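Local atomic coordinates of tudor and KH domain-containing protein homolog (Bombyx mori, PDB entry 5VQH), a protein that takes part in primary piRNA biogenesis and transposon repression in the germline, and binds symmetrically methylated Siwi and Ago3 through its Tudor domain. Residues 80-83 and 88-91. Residues are numbered along the deposited sequence; the frame is centred on the assembly and turned at random.
Sequences AAVF and RWYR. With 2MR (n3, n4-dimethylarginine), chain C.
A81 and Y90 form an antiparallel hydrogen-bonded pair, A81 N to Y90 O and Y90 N to A81 O both at 2.9 Å, while the strand axes of 80-82 and 89-91 run at 135° to each other; a further bond, F83 N to R88 O at 3.0 Å, carries the pairing toward the turn. On the face shared by A80, V82 and W89, one methyl of V82 sits over the indole: CG2 lies 3.4 Å from the centroid of the six-membered ring of W89, a CH-pi contact. V82 CG1 stands anti to the backbone N (chi1 167°), which leaves CG2 beside that nitrogen and over the ring. A80 CB touches W89 CE3 at the same ring, and Y59 of helix 43-59 packs against both residues. The two segments belong to the hairpin of strands 78-82 and 89-98 in the Tudor domain, and its turn end helps build the aromatic pocket for symmetric dimethylarginine. There the F83 and Y90 planes stand at 87°: the ligand guanidinium lies almost parallel over the F83 face, whereas it stands nearly upright on Y90, with 2MR NH1 3.8 Å above the ring centre. F83 CB rests 3.5 Å from Y90 CE2, and D118 hydrogen-bonds the ligand. D86 OD1 accepts a hydrogen bond from Y90 OH and forms a salt bridge with R88 NH1. With an alanine at Y90, the methylated guanidinium would probably lose one aromatic wall and D86 OD1 the phenol it bonds to. The R88 chain, extended from CG to NE, brings NH1 to 3.6 Å from 2MR CA, beside the ligand's backbone.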
loop_
_atom_site.group_PDB
_atom_site.type_symbol
_atom_site.label_atom_id
_atom_site.label_comp_id
_atom_site.label_asym_id
_atom_site.label_seq_id
_atom_site.Cartn_x
_atom_site.Cartn_y
_atom_site.Cartn_z
ATOM N N ALA A 80 6.948 -14.134 3.901
ATOM C CA ALA A 80 5.661 -14.563 3.421
ATOM C C ALA A 80 4.703 -14.414 4.578
ATOM O O ALA A 80 5.062 -14.804 5.691
ATOM C CB ALA A 80 5.732 -16.002 2.961
ATOM N N ALA A 81 3.504 -13.863 4.340
ATOM C CA ALA A 81 2.530 -13.641 5.417
ATOM C C ALA A 81 1.089 -13.780 4.958
ATOM O O ALA A 81 0.709 -13.278 3.919
ATOM C CB ALA A 81 2.709 -12.257 6.032
ATOM N N VAL A 82 0.279 -14.420 5.774
ATOM C CA VAL A 82 -1.113 -14.528 5.480
ATOM C C VAL A 82 -1.734 -13.174 5.744
ATOM O O VAL A 82 -1.270 -12.447 6.570
ATOM C CB VAL A 82 -1.772 -15.609 6.357
ATOM C CG1 VAL A 82 -3.293 -15.510 6.293
ATOM C CG2 VAL A 82 -1.255 -17.002 5.959
ATOM N N PHE A 83 -2.754 -12.843 4.981
ATOM C CA PHE A 83 -3.587 -11.680 5.211
ATOM C C PHE A 83 -4.846 -12.195 5.893
ATOM O O PHE A 83 -5.525 -13.058 5.359
ATOM C CB PHE A 83 -3.934 -11.085 3.878
ATOM C CG PHE A 83 -4.798 -9.869 3.927
ATOM C CD1 PHE A 83 -4.474 -8.787 4.723
ATOM C CD2 PHE A 83 -5.896 -9.761 3.071
ATOM C CE1 PHE A 83 -5.243 -7.618 4.703
ATOM C CE2 PHE A 83 -6.664 -8.606 3.053
ATOM C CZ PHE A 83 -6.330 -7.521 3.875
ATOM N N ARG A 88 -5.000 -15.715 2.319
ATOM C CA ARG A 88 -3.997 -15.949 1.260
ATOM C C ARG A 88 -2.603 -15.381 1.630
ATOM O O ARG A 88 -2.469 -14.550 2.549
ATOM C CB ARG A 88 -4.482 -15.344 -0.068
ATOM C CG ARG A 88 -5.839 -15.854 -0.556
ATOM C CD ARG A 88 -6.184 -15.278 -1.914
ATOM N NE ARG A 88 -7.538 -15.618 -2.383
ATOM C CZ ARG A 88 -8.627 -14.851 -2.236
ATOM N NH1 ARG A 88 -8.582 -13.686 -1.593
ATOM N NH2 ARG A 88 -9.792 -15.256 -2.734
ATOM N N TRP A 89 -1.573 -15.832 0.917
ATOM C CA TRP A 89 -0.189 -15.489 1.245
ATOM C C TRP A 89 0.329 -14.337 0.403
ATOM O O TRP A 89 0.116 -14.276 -0.822
ATOM C CB TRP A 89 0.736 -16.718 1.091
ATOM C CG TRP A 89 0.513 -17.740 2.187
ATOM C CD1 TRP A 89 -0.444 -18.708 2.224
ATOM C CD2 TRP A 89 1.218 -17.842 3.420
ATOM N NE1 TRP A 89 -0.368 -19.425 3.393
ATOM C CE2 TRP A 89 0.647 -18.911 4.146
ATOM C CE3 TRP A 89 2.284 -17.145 3.982
ATOM C CZ2 TRP A 89 1.096 -19.281 5.389
ATOM C CZ3 TRP A 89 2.722 -17.523 5.202
ATOM C CH2 TRP A 89 2.129 -18.586 5.898
ATOM N N TYR A 90 1.056 -13.440 1.071
ATOM C CA TYR A 90 1.507 -12.186 0.478
ATOM C C TYR A 90 2.952 -11.880 0.899
ATOM O O TYR A 90 3.502 -12.434 1.863
ATOM C CB TYR A 90 0.547 -11.057 0.877
ATOM C CG TYR A 90 -0.856 -11.270 0.366
ATOM C CD1 TYR A 90 -1.186 -10.930 -0.924
ATOM C CD2 TYR A 90 -1.851 -11.841 1.159
ATOM C CE1 TYR A 90 -2.462 -11.136 -1.422
ATOM C CE2 TYR A 90 -3.134 -12.061 0.666
ATOM C CZ TYR A 90 -3.434 -11.692 -0.637
ATOM O OH TYR A 90 -4.686 -11.868 -1.218
ATOM N N ARG A 91 3.575 -11.010 0.140
ATOM C CA ARG A 91 4.881 -10.546 0.445
ATOM C C ARG A 91 4.675 -9.343 1.325
ATOM O O ARG A 91 3.928 -8.415 0.952
ATOM C CB ARG A 91 5.627 -10.140 -0.820
ATOM C CG ARG A 91 5.723 -11.239 -1.845
ATOM C CD ARG A 91 6.570 -10.885 -3.077
ATOM N NE ARG A 91 6.122 -9.750 -3.886
ATOM C CZ ARG A 91 6.784 -9.284 -4.952
ATOM N NH1 ARG A 91 7.934 -9.846 -5.348
ATOM N NH2 ARG A 91 6.325 -8.240 -5.619
HETATM N N 2MR C . -9.422 -9.778 -2.488
HETATM C CA 2MR C . -8.963 -10.141 -1.135
HETATM C CB 2MR C . -7.750 -9.290 -0.774
HETATM C CG 2MR C . -6.693 -9.251 -1.876
HETATM C CD 2MR C . -5.377 -8.911 -1.203
HETATM N NE 2MR C . -5.457 -7.582 -0.649
HETATM C CZ 2MR C . -4.543 -7.147 0.188
HETATM N NH1 2MR C . -3.622 -7.927 0.519
HETATM C CQ1 2MR C . -2.529 -7.620 1.416
HETATM N NH2 2MR C . -4.596 -5.910 0.684
HETATM C CQ2 2MR C . -5.649 -4.956 0.367
HETATM C C 2MR C . -9.991 -9.991 -0.022
HETATM O O 2MR C . -9.672 -10.006 1.182
HETATM O OXT 2MR C . -11.195 -9.859 -0.267
#